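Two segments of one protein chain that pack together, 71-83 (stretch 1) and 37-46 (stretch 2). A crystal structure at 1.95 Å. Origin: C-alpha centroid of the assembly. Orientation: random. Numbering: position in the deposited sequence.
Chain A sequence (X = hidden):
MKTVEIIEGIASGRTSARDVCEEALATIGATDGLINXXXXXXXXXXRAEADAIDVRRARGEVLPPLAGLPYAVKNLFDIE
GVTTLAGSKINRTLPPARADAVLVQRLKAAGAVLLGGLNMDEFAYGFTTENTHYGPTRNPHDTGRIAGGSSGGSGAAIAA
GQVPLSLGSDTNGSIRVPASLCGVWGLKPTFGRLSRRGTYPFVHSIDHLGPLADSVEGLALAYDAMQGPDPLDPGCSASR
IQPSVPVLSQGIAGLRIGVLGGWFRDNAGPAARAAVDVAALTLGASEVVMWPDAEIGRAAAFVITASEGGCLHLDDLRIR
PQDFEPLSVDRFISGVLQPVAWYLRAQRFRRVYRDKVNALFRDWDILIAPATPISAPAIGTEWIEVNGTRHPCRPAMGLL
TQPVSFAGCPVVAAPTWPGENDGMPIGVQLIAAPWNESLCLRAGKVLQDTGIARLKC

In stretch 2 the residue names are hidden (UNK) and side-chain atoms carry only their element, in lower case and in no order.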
# COMPACT_ATOMS: atom_id res chain seq x y z
N TYR A 71 5.64 21.74 -27.85
CA TYR A 71 5.18 20.46 -27.27
C TYR A 71 3.70 20.57 -26.95
O TYR A 71 3.11 21.69 -26.97
CB TYR A 71 6.00 20.05 -26.05
CG TYR A 71 5.72 20.81 -24.80
CD1 TYR A 71 6.18 22.13 -24.65
CD2 TYR A 71 5.00 20.25 -23.74
CE1 TYR A 71 5.96 22.81 -23.50
CE2 TYR A 71 4.78 20.95 -22.56
CZ TYR A 71 5.27 22.21 -22.42
OH TYR A 71 5.01 22.99 -21.27
N ALA A 72 3.10 19.42 -26.80
CA ALA A 72 1.73 19.33 -26.33
C ALA A 72 1.59 18.20 -25.33
O ALA A 72 2.47 17.31 -25.25
CB ALA A 72 0.78 19.17 -27.49
N VAL A 73 0.49 18.22 -24.56
CA VAL A 73 0.35 17.22 -23.45
C VAL A 73 -1.00 16.50 -23.48
O VAL A 73 -2.03 17.11 -23.79
CB VAL A 73 0.57 17.90 -22.07
CG1 VAL A 73 1.96 18.55 -22.06
CG2 VAL A 73 -0.49 18.93 -21.77
N LYS A 74 -0.99 15.22 -23.15
CA LYS A 74 -2.22 14.48 -22.94
C LYS A 74 -3.13 15.25 -21.98
O LYS A 74 -2.65 15.86 -21.00
CB LYS A 74 -1.84 13.13 -22.37
CG LYS A 74 -2.96 12.12 -22.27
CD LYS A 74 -2.38 10.81 -21.75
CE LYS A 74 -3.40 9.70 -21.79
NZ LYS A 74 -2.75 8.42 -21.40
N ASN A 75 -4.43 15.30 -22.28
CA ASN A 75 -5.33 16.20 -21.57
C ASN A 75 -5.72 15.75 -20.17
O ASN A 75 -6.59 16.34 -19.56
CB ASN A 75 -6.50 16.63 -22.46
CG ASN A 75 -7.58 15.56 -22.66
OD1 ASN A 75 -7.70 14.62 -21.90
ND2 ASN A 75 -8.33 15.71 -23.74
N LEU A 76 -5.05 14.72 -19.61
CA LEU A 76 -5.04 14.52 -18.16
C LEU A 76 -4.00 15.42 -17.39
O LEU A 76 -4.00 15.44 -16.15
CB LEU A 76 -4.87 13.05 -17.83
CG LEU A 76 -3.64 12.28 -18.31
CD1 LEU A 76 -2.41 12.73 -17.58
CD2 LEU A 76 -3.79 10.76 -18.11
N PHE A 77 -3.16 16.17 -18.11
CA PHE A 77 -2.23 17.08 -17.49
C PHE A 77 -2.93 18.42 -17.27
O PHE A 77 -3.57 18.96 -18.21
CB PHE A 77 -0.95 17.36 -18.29
CG PHE A 77 0.04 16.23 -18.32
CD1 PHE A 77 -0.09 15.17 -19.18
CD2 PHE A 77 1.13 16.23 -17.45
CE1 PHE A 77 0.86 14.11 -19.21
CE2 PHE A 77 2.05 15.22 -17.45
CZ PHE A 77 1.93 14.13 -18.34
N ASP A 78 -2.78 18.94 -16.06
CA ASP A 78 -3.32 20.30 -15.71
C ASP A 78 -2.53 21.33 -16.48
O ASP A 78 -1.27 21.30 -16.48
CB ASP A 78 -3.13 20.62 -14.21
CG ASP A 78 -4.14 19.91 -13.27
OD1 ASP A 78 -5.13 19.27 -13.73
OD2 ASP A 78 -3.93 19.98 -12.03
N ILE A 79 -3.25 22.21 -17.13
CA ILE A 79 -2.73 23.38 -17.84
C ILE A 79 -3.44 24.56 -17.17
O ILE A 79 -4.67 24.61 -17.09
CB ILE A 79 -3.04 23.35 -19.34
CG1 ILE A 79 -2.40 22.16 -20.02
CG2 ILE A 79 -2.54 24.64 -19.98
CD1 ILE A 79 -2.84 21.96 -21.46
N GLU A 80 -2.65 25.49 -16.63
CA GLU A 80 -3.21 26.62 -15.93
C GLU A 80 -4.27 27.34 -16.74
O GLU A 80 -4.04 27.63 -17.90
CB GLU A 80 -2.12 27.64 -15.55
CG GLU A 80 -2.67 28.83 -14.77
CD GLU A 80 -1.58 29.74 -14.23
OE1 GLU A 80 -0.36 29.46 -14.44
OE2 GLU A 80 -1.97 30.76 -13.60
N GLY A 81 -5.44 27.59 -16.13
CA GLY A 81 -6.53 28.26 -16.79
C GLY A 81 -7.40 27.42 -17.66
O GLY A 81 -8.35 27.94 -18.24
N VAL A 82 -7.12 26.12 -17.76
CA VAL A 82 -7.88 25.23 -18.63
C VAL A 82 -8.43 24.12 -17.74
O VAL A 82 -7.73 23.65 -16.82
CB VAL A 82 -6.96 24.62 -19.70
CG1 VAL A 82 -7.69 23.55 -20.50
CG2 VAL A 82 -6.34 25.72 -20.58
N THR A 83 -9.68 23.73 -17.97
CA THR A 83 -10.28 22.60 -17.27
C THR A 83 -9.70 21.27 -17.76
O THR A 83 -9.69 20.96 -18.98
CB THR A 83 -11.85 22.64 -17.44
OG1 THR A 83 -12.36 23.68 -16.61
CG2 THR A 83 -12.47 21.39 -16.85
N UNK A 37 -5.84 14.88 -33.01
CA UNK A 37 -4.94 14.71 -31.87
C UNK A 37 -5.17 15.76 -30.81
O UNK A 37 -4.99 15.44 -29.63
c UNK A 37 -3.50 14.73 -32.31
N UNK A 38 -5.57 16.98 -31.15
CA UNK A 38 -5.73 18.05 -30.17
C UNK A 38 -7.14 18.24 -29.65
O UNK A 38 -8.08 18.23 -30.41
c UNK A 38 -2.99 18.97 -31.65
c UNK A 38 -1.60 19.15 -31.65
c UNK A 38 -3.21 20.41 -29.76
c UNK A 38 -1.02 19.96 -30.69
c UNK A 38 -1.85 20.61 -29.73
c UNK A 38 -3.79 19.60 -30.72
c UNK A 38 -5.27 19.40 -30.74
N UNK A 39 -7.33 18.46 -28.36
CA UNK A 39 -8.60 18.85 -27.81
C UNK A 39 -8.62 20.29 -27.39
O UNK A 39 -9.72 20.81 -27.07
o UNK A 39 -7.95 17.99 -25.57
c UNK A 39 -9.30 16.58 -26.99
c UNK A 39 -9.01 18.01 -26.56
N UNK A 40 -7.45 20.92 -27.28
CA UNK A 40 -7.40 22.31 -26.95
C UNK A 40 -6.11 22.95 -27.41
O UNK A 40 -5.07 22.31 -27.36
c UNK A 40 -7.71 22.43 -25.49
s UNK A 40 -6.39 22.84 -24.45
N UNK A 41 -6.19 24.11 -28.00
CA UNK A 41 -4.99 24.78 -28.55
C UNK A 41 -4.73 26.04 -27.72
O UNK A 41 -5.58 26.93 -27.67
c UNK A 41 -6.83 23.41 -34.32
n UNK A 41 -7.61 22.44 -34.81
c UNK A 41 -5.45 23.95 -30.85
n UNK A 41 -6.49 23.36 -33.02
c UNK A 41 -5.66 24.34 -32.31
c UNK A 41 -5.17 25.15 -30.00
n UNK A 41 -6.43 24.41 -35.12
N UNK A 42 -3.58 26.09 -27.03
CA UNK A 42 -3.23 27.20 -26.15
C UNK A 42 -2.47 28.29 -26.89
O UNK A 42 -1.27 28.51 -26.69
o UNK A 42 -1.32 25.91 -25.32
c UNK A 42 -3.39 25.82 -24.07
c UNK A 42 -2.45 26.70 -24.91
N UNK A 43 -3.16 28.96 -27.77
CA UNK A 43 -2.50 29.78 -28.83
C UNK A 43 -1.85 31.01 -28.25
O UNK A 43 -0.69 31.34 -28.55
c UNK A 43 -2.96 31.12 -30.95
c UNK A 43 -3.53 30.15 -29.93
c UNK A 43 -3.94 28.90 -30.66
N UNK A 44 -2.60 31.72 -27.43
CA UNK A 44 -2.12 32.91 -26.77
C UNK A 44 -0.91 32.60 -25.84
O UNK A 44 0.09 33.32 -25.85
o UNK A 44 -3.71 36.46 -23.71
o UNK A 44 -5.21 35.23 -24.73
c UNK A 44 -2.93 34.92 -25.40
c UNK A 44 -4.03 35.59 -24.55
c UNK A 44 -3.27 33.55 -25.96
N UNK A 45 -1.01 31.54 -25.06
CA UNK A 45 0.10 31.10 -24.25
C UNK A 45 1.33 30.73 -25.08
O UNK A 45 2.44 31.09 -24.74
c UNK A 45 0.40 28.23 -21.76
n UNK A 45 0.37 26.88 -19.24
c UNK A 45 -0.30 29.93 -23.37
c UNK A 45 0.81 29.47 -22.48
c UNK A 45 1.50 27.01 -19.93
n UNK A 45 2.64 26.53 -19.46
n UNK A 45 1.53 27.61 -21.09
N UNK A 46 1.15 29.96 -26.14
CA UNK A 46 2.25 29.57 -26.97
C UNK A 46 2.98 30.77 -27.53
O UNK A 46 4.20 30.79 -27.56
c UNK A 46 1.74 28.73 -28.11
O HOH W 1 -2.26 28.17 -19.69

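Position 37 carries a single side-chain carbon, bonded to CA and leading nowhere further, so it is alanine. Ala37 is buried but out of reach of stretch 1, and its small methyl makes no demand on the contact.

At position 38 one carbon leads to a closed ring of six carbons with no heteroatom attached, and two adjacent ring carbons lie about 3.7 Å from CB of Ala72. A plain six-carbon ring without a hydroxyl is phenylalanine. The CA-to-CB bond of Phe38 points sideways, yet the ring reaches stretch 1, where CE2 and CZ of Phe38 both lie about 3.7 Å from CB of Ala72. An apolar ring suits this buried spot beside the Ala72 methyl.

Position 39 has a carbon that branches to one oxygen and one carbon, and its oxygen lies 2.9 Å from ND2 of Asn75; the branching identifies threonine. ND2 of Asn75 donates a hydrogen bond to OG1 of Thr39, and with an angle of 178° at the hydrogen the bond is almost perfectly straight. The chain turns a corner here, and the CA-to-CB bond points toward stretch 1, so a short hydroxyl side chain is enough to meet the amide.

At position 40 a single carbon bears a sulfur and nothing follows it; the sulfur lies 4.2 Å from CG1 of Val82. This is cysteine; a methionine would need a longer chain. The apolar contact with Val82 is well served by the polarizable SG of Cys40. Its chi1 of 108° falls between the usual wells.

Position 41 shows three carbons, a nitrogen, then a carbon carrying two more nitrogens: an arginine. Arg41 is exposed and does not reach stretch 1, so its long charged chain can remain in solvent.

Position 42 again has a carbon bearing one oxygen and one carbon, and its terminal carbon lies 4.3 Å from CG2 of Ile79, hence threonine. Thr42 occupies the N-cap position, where threonine is common, although its side chain makes no capping bond.

Position 43 has three carbons, branched at the first, so it is valine. Val43 begins the helix out of reach of stretch 1, only partly exposed, which an apolar side chain tolerates. Position 44 has three carbons, the third carrying two oxygens, so it is glutamate. Glu44 is also out of reach but exposed, where a carboxylate can stay solvated and sits favourably near a helix N-terminus.

At position 45 three carbons, a nitrogen and a carbon with two further nitrogens reach out until a terminal nitrogen lies 3.7 Å from CG2 of Ile79; this is again arginine. Arg45 is extended through chi3. A water accepts from NH1 of Arg45 at 3.0 Å and donates to O of Glu80 at 2.6 Å, so the side chain touches the turn directly at Ile79 and is bridged to O of Glu80 by one water.

Position 46 has one side-chain carbon and is alanine. Ala46 is buried without touching stretch 1, and N of Ala46 donates to O of Thr42 over 2.9 Å, an early helical bond.

The contact is modest, burying 354 Å² in all. Small apolar contacts supply packing, the bond from Asn75 to Thr39 supplies direction, and the water-linked Arg45 extends the contact to Glu80.

Stretch 2 (37-46) AFTCRTVERA
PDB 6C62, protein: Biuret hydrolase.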